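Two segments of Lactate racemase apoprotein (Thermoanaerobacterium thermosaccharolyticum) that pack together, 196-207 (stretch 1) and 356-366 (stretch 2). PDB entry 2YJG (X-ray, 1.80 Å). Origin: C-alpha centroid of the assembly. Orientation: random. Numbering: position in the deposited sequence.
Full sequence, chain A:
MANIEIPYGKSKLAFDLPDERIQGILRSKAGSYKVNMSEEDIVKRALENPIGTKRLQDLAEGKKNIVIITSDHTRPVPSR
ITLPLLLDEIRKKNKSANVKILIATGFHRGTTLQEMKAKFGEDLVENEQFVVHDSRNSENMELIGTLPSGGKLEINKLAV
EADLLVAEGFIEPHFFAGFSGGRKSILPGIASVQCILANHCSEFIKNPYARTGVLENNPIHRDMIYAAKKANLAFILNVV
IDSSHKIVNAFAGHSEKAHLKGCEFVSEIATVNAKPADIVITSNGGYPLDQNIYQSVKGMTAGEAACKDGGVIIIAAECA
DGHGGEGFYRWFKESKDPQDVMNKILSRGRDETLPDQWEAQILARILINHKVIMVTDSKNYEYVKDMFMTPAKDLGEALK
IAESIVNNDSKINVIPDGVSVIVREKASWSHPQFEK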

# COMPACT_ATOMS: atom_id res chain seq x y z
N ILE A 196 -4.24 22.19 -17.32
CA ILE A 196 -3.09 21.50 -17.88
C ILE A 196 -3.09 21.64 -19.39
O ILE A 196 -2.10 22.00 -20.00
CB ILE A 196 -3.04 20.02 -17.43
CG1 ILE A 196 -2.85 19.95 -15.90
CG2 ILE A 196 -1.94 19.32 -18.13
CD1 ILE A 196 -2.97 18.52 -15.24
N LEU A 197 -4.21 21.33 -20.01
CA LEU A 197 -4.29 21.40 -21.46
C LEU A 197 -4.02 22.83 -21.91
O LEU A 197 -3.27 23.04 -22.88
CB LEU A 197 -5.67 20.89 -21.91
CG LEU A 197 -5.90 19.41 -21.78
CD1 LEU A 197 -7.33 18.92 -22.06
CD2 LEU A 197 -4.99 18.62 -22.75
N ALA A 198 -4.54 23.83 -21.23
CA ALA A 198 -4.35 25.26 -21.62
C ALA A 198 -2.87 25.65 -21.57
O ALA A 198 -2.40 26.43 -22.38
CB ALA A 198 -5.16 26.23 -20.73
N ASN A 199 -2.14 25.04 -20.64
CA ASN A 199 -0.72 25.28 -20.45
C ASN A 199 0.10 24.62 -21.61
O ASN A 199 1.31 24.85 -21.73
CB ASN A 199 -0.30 24.83 -19.05
CG ASN A 199 1.11 25.26 -18.66
OD1 ASN A 199 1.94 24.40 -18.39
ND2 ASN A 199 1.38 26.57 -18.67
N HIS A 200 -0.55 23.85 -22.49
CA HIS A 200 0.11 23.26 -23.65
C HIS A 200 -0.45 23.86 -24.97
O HIS A 200 -0.25 23.28 -26.06
CB HIS A 200 -0.08 21.75 -23.66
CG HIS A 200 0.55 21.04 -22.52
ND1 HIS A 200 1.69 20.27 -22.65
CD2 HIS A 200 0.14 20.89 -21.24
CE1 HIS A 200 1.97 19.69 -21.49
NE2 HIS A 200 1.07 20.08 -20.61
N CYS A 201 -1.14 25.00 -24.88
CA CYS A 201 -1.81 25.59 -26.04
C CYS A 201 -0.88 25.89 -27.20
O CYS A 201 0.31 26.17 -27.00
CB CYS A 201 -2.61 26.85 -25.67
SG CYS A 201 -1.71 28.27 -25.29
N SER A 202 -1.42 25.87 -28.40
CA SER A 202 -0.62 26.11 -29.62
C SER A 202 0.15 27.46 -29.61
O SER A 202 1.26 27.53 -30.12
CB SER A 202 -1.44 26.03 -30.88
OG SER A 202 -2.35 27.10 -30.90
N GLU A 203 -0.45 28.48 -29.00
CA GLU A 203 0.19 29.79 -28.91
C GLU A 203 1.45 29.73 -28.07
O GLU A 203 2.49 30.35 -28.40
CB GLU A 203 -0.76 30.80 -28.26
CG GLU A 203 -0.24 32.19 -28.37
CD GLU A 203 -1.33 33.23 -28.08
OE1 GLU A 203 -2.51 32.84 -27.89
OE2 GLU A 203 -0.97 34.41 -28.00
N PHE A 204 1.37 29.00 -26.97
CA PHE A 204 2.52 28.80 -26.07
C PHE A 204 3.59 27.97 -26.77
O PHE A 204 4.78 28.31 -26.82
CB PHE A 204 2.07 28.09 -24.82
CG PHE A 204 1.49 29.02 -23.75
CD1 PHE A 204 1.20 30.34 -23.99
CD2 PHE A 204 1.22 28.50 -22.49
CE1 PHE A 204 0.72 31.16 -23.00
CE2 PHE A 204 0.80 29.32 -21.48
CZ PHE A 204 0.53 30.66 -21.73
N ILE A 205 3.15 26.87 -27.37
CA ILE A 205 4.15 25.95 -27.99
C ILE A 205 4.91 26.62 -29.17
O ILE A 205 6.06 26.31 -29.46
CB ILE A 205 3.47 24.65 -28.38
CG1 ILE A 205 2.99 23.91 -27.14
CG2 ILE A 205 4.41 23.76 -29.22
CD1 ILE A 205 4.08 23.30 -26.22
N LYS A 206 4.24 27.51 -29.87
CA LYS A 206 4.84 28.24 -30.98
C LYS A 206 5.82 29.30 -30.57
O LYS A 206 6.64 29.77 -31.39
CB LYS A 206 3.75 28.87 -31.88
CG LYS A 206 4.26 29.77 -33.01
CD LYS A 206 4.54 29.06 -34.34
CE LYS A 206 4.44 30.03 -35.56
NZ LYS A 206 4.63 29.40 -36.93
N ASN A 207 5.79 29.69 -29.30
CA ASN A 207 6.68 30.76 -28.86
C ASN A 207 8.13 30.33 -29.01
O ASN A 207 8.47 29.21 -28.71
CB ASN A 207 6.35 31.11 -27.41
CG ASN A 207 7.10 32.29 -26.90
OD1 ASN A 207 8.30 32.20 -26.61
ND2 ASN A 207 6.38 33.44 -26.69
N ASP A 356 -2.27 15.32 -26.72
CA ASP A 356 -1.27 14.97 -27.72
C ASP A 356 -0.94 16.12 -28.72
O ASP A 356 0.06 16.01 -29.44
CB ASP A 356 -1.68 13.75 -28.58
CG ASP A 356 -1.70 12.41 -27.82
OD1 ASP A 356 -1.47 12.33 -26.56
OD2 ASP A 356 -1.97 11.39 -28.56
N GLN A 357 -1.74 17.19 -28.78
CA GLN A 357 -1.61 18.12 -29.90
C GLN A 357 -0.23 18.80 -29.91
O GLN A 357 0.34 19.06 -30.98
CB GLN A 357 -2.77 19.13 -29.91
CG GLN A 357 -2.64 20.32 -29.07
CD GLN A 357 -3.66 21.43 -29.47
OE1 GLN A 357 -4.86 21.15 -29.69
NE2 GLN A 357 -3.20 22.69 -29.50
N TRP A 358 0.30 19.10 -28.73
CA TRP A 358 1.54 19.84 -28.62
C TRP A 358 2.74 19.02 -29.16
O TRP A 358 3.72 19.57 -29.68
CB TRP A 358 1.74 20.27 -27.17
CG TRP A 358 1.67 19.17 -26.17
CD1 TRP A 358 2.69 18.42 -25.71
CD2 TRP A 358 0.50 18.71 -25.50
NE1 TRP A 358 2.25 17.50 -24.80
CE2 TRP A 358 0.89 17.66 -24.65
CE3 TRP A 358 -0.84 19.05 -25.57
CZ2 TRP A 358 -0.03 16.96 -23.85
CZ3 TRP A 358 -1.73 18.42 -24.74
CH2 TRP A 358 -1.33 17.39 -23.88
N GLU A 359 2.68 17.71 -28.95
CA GLU A 359 3.74 16.77 -29.40
C GLU A 359 3.70 16.74 -30.91
O GLU A 359 4.76 16.71 -31.60
CB GLU A 359 3.48 15.36 -28.84
CG GLU A 359 4.69 14.46 -28.59
CD GLU A 359 5.56 14.91 -27.44
OE1 GLU A 359 5.19 15.92 -26.77
OE2 GLU A 359 6.62 14.24 -27.14
N ALA A 360 2.49 16.70 -31.50
CA ALA A 360 2.36 16.78 -32.94
C ALA A 360 2.85 18.13 -33.51
O ALA A 360 3.45 18.19 -34.60
CB ALA A 360 0.88 16.48 -33.47
N GLN A 361 2.55 19.21 -32.80
CA GLN A 361 2.91 20.53 -33.24
C GLN A 361 4.44 20.62 -33.33
O GLN A 361 5.03 21.09 -34.33
CB GLN A 361 2.38 21.54 -32.23
CG GLN A 361 2.59 22.98 -32.69
CD GLN A 361 2.03 24.02 -31.72
OE1 GLN A 361 1.26 23.69 -30.81
NE2 GLN A 361 2.42 25.28 -31.93
N ILE A 362 5.10 20.21 -32.26
CA ILE A 362 6.57 20.18 -32.28
C ILE A 362 7.16 19.33 -33.34
O ILE A 362 8.11 19.79 -34.02
CB ILE A 362 7.14 19.82 -30.90
CG1 ILE A 362 6.67 20.91 -29.97
CG2 ILE A 362 8.81 19.61 -30.92
CD1 ILE A 362 6.80 20.62 -28.45
N LEU A 363 6.65 18.10 -33.55
CA LEU A 363 7.17 17.27 -34.65
C LEU A 363 6.93 17.92 -36.00
O LEU A 363 7.83 17.96 -36.85
CB LEU A 363 6.56 15.87 -34.59
CG LEU A 363 6.93 14.86 -35.67
CD1 LEU A 363 8.49 14.62 -35.59
CD2 LEU A 363 6.13 13.54 -35.51
N ALA A 364 5.73 18.52 -36.22
CA ALA A 364 5.50 19.27 -37.44
C ALA A 364 6.51 20.42 -37.63
O ALA A 364 7.00 20.62 -38.71
CB ALA A 364 3.97 19.76 -37.59
N ARG A 365 6.82 21.17 -36.59
CA ARG A 365 7.83 22.25 -36.67
C ARG A 365 9.14 21.65 -37.24
O ARG A 365 9.73 22.19 -38.18
CB ARG A 365 8.07 22.88 -35.29
CG ARG A 365 9.08 23.94 -35.31
CD ARG A 365 9.37 24.44 -33.96
NE ARG A 365 10.27 23.52 -33.24
CZ ARG A 365 10.25 23.28 -31.94
NH1 ARG A 365 9.33 23.82 -31.13
NH2 ARG A 365 11.11 22.41 -31.44
N ILE A 366 9.55 20.48 -36.72
CA ILE A 366 10.79 19.84 -37.21
C ILE A 366 10.71 19.46 -38.66
O ILE A 366 11.54 19.84 -39.42
CB ILE A 366 11.16 18.63 -36.34
CG1 ILE A 366 11.38 19.15 -34.96
CG2 ILE A 366 12.48 17.93 -36.82
CD1 ILE A 366 11.52 18.01 -33.93
O HOH W 1 -0.44 22.75 -28.74
O HOH W 2 -4.30 25.14 -28.30
O HOH W 3 7.24 25.81 -31.81
O HOH W 4 7.96 24.26 -28.45

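Helices that pack against irregular segments often combine an apolar patch with a few polar side chains that reach backbone groups, directly or through water, and this pair from lactate racemase apoprotein illustrates the principle. Stretch 2 is a helix from Gln357 onward. Stretch 1 leaves one helix, passes through a type I turn from Ala198 to Cys201, and starts a short second helix at Ser202, capped where Cys201 SG accepts from Phe204 N. The axes of this short helix and of helix 357-366 run at 38° and approach to 10.2 Å, and 469 Å² of surface is buried in all.

At the start of the stretch 2 helix, Gln357 works through water. Its NE2 donates to water 1 (2.9 Å), which in turn donates to His200 O at 2.7 Å, so a carbonyl of the turn is satisfied without direct contact.

One residue on, Trp358 points toward stretch 1 and loses the most area to it. The His200 ring lies over one face of the indole, the centroid of its six-membered ring 4.1 Å from that of the imidazole, with the planes oblique at 37°. Leu197 CD2 meets the ring edge at Trp358 CZ3 (3.8 Å), while Ile205 CG1 packs on Trp358 CB, also at 3.8 Å.

A turn later, Gln361 extends with chi1 and chi2 both t. This places NE2 3.1 Å from Ser202 O in a nearly linear hydrogen bond; the same carbonyl also accepts from Lys206 N (3.0 Å) within its own helix. Gln361 OE1 accepts from water 1 at 2.8 Å, joining the water network begun by Gln357.

Ile362 restores apolar contact, its CG1 lying 3.7 Å from Ile205 CG2. Finally, Arg365 NH1 donates to water 3 (3.0 Å), which donates to Ile205 O (2.7 Å), so the contact closes as it opened, with water relaying a side chain to a carbonyl.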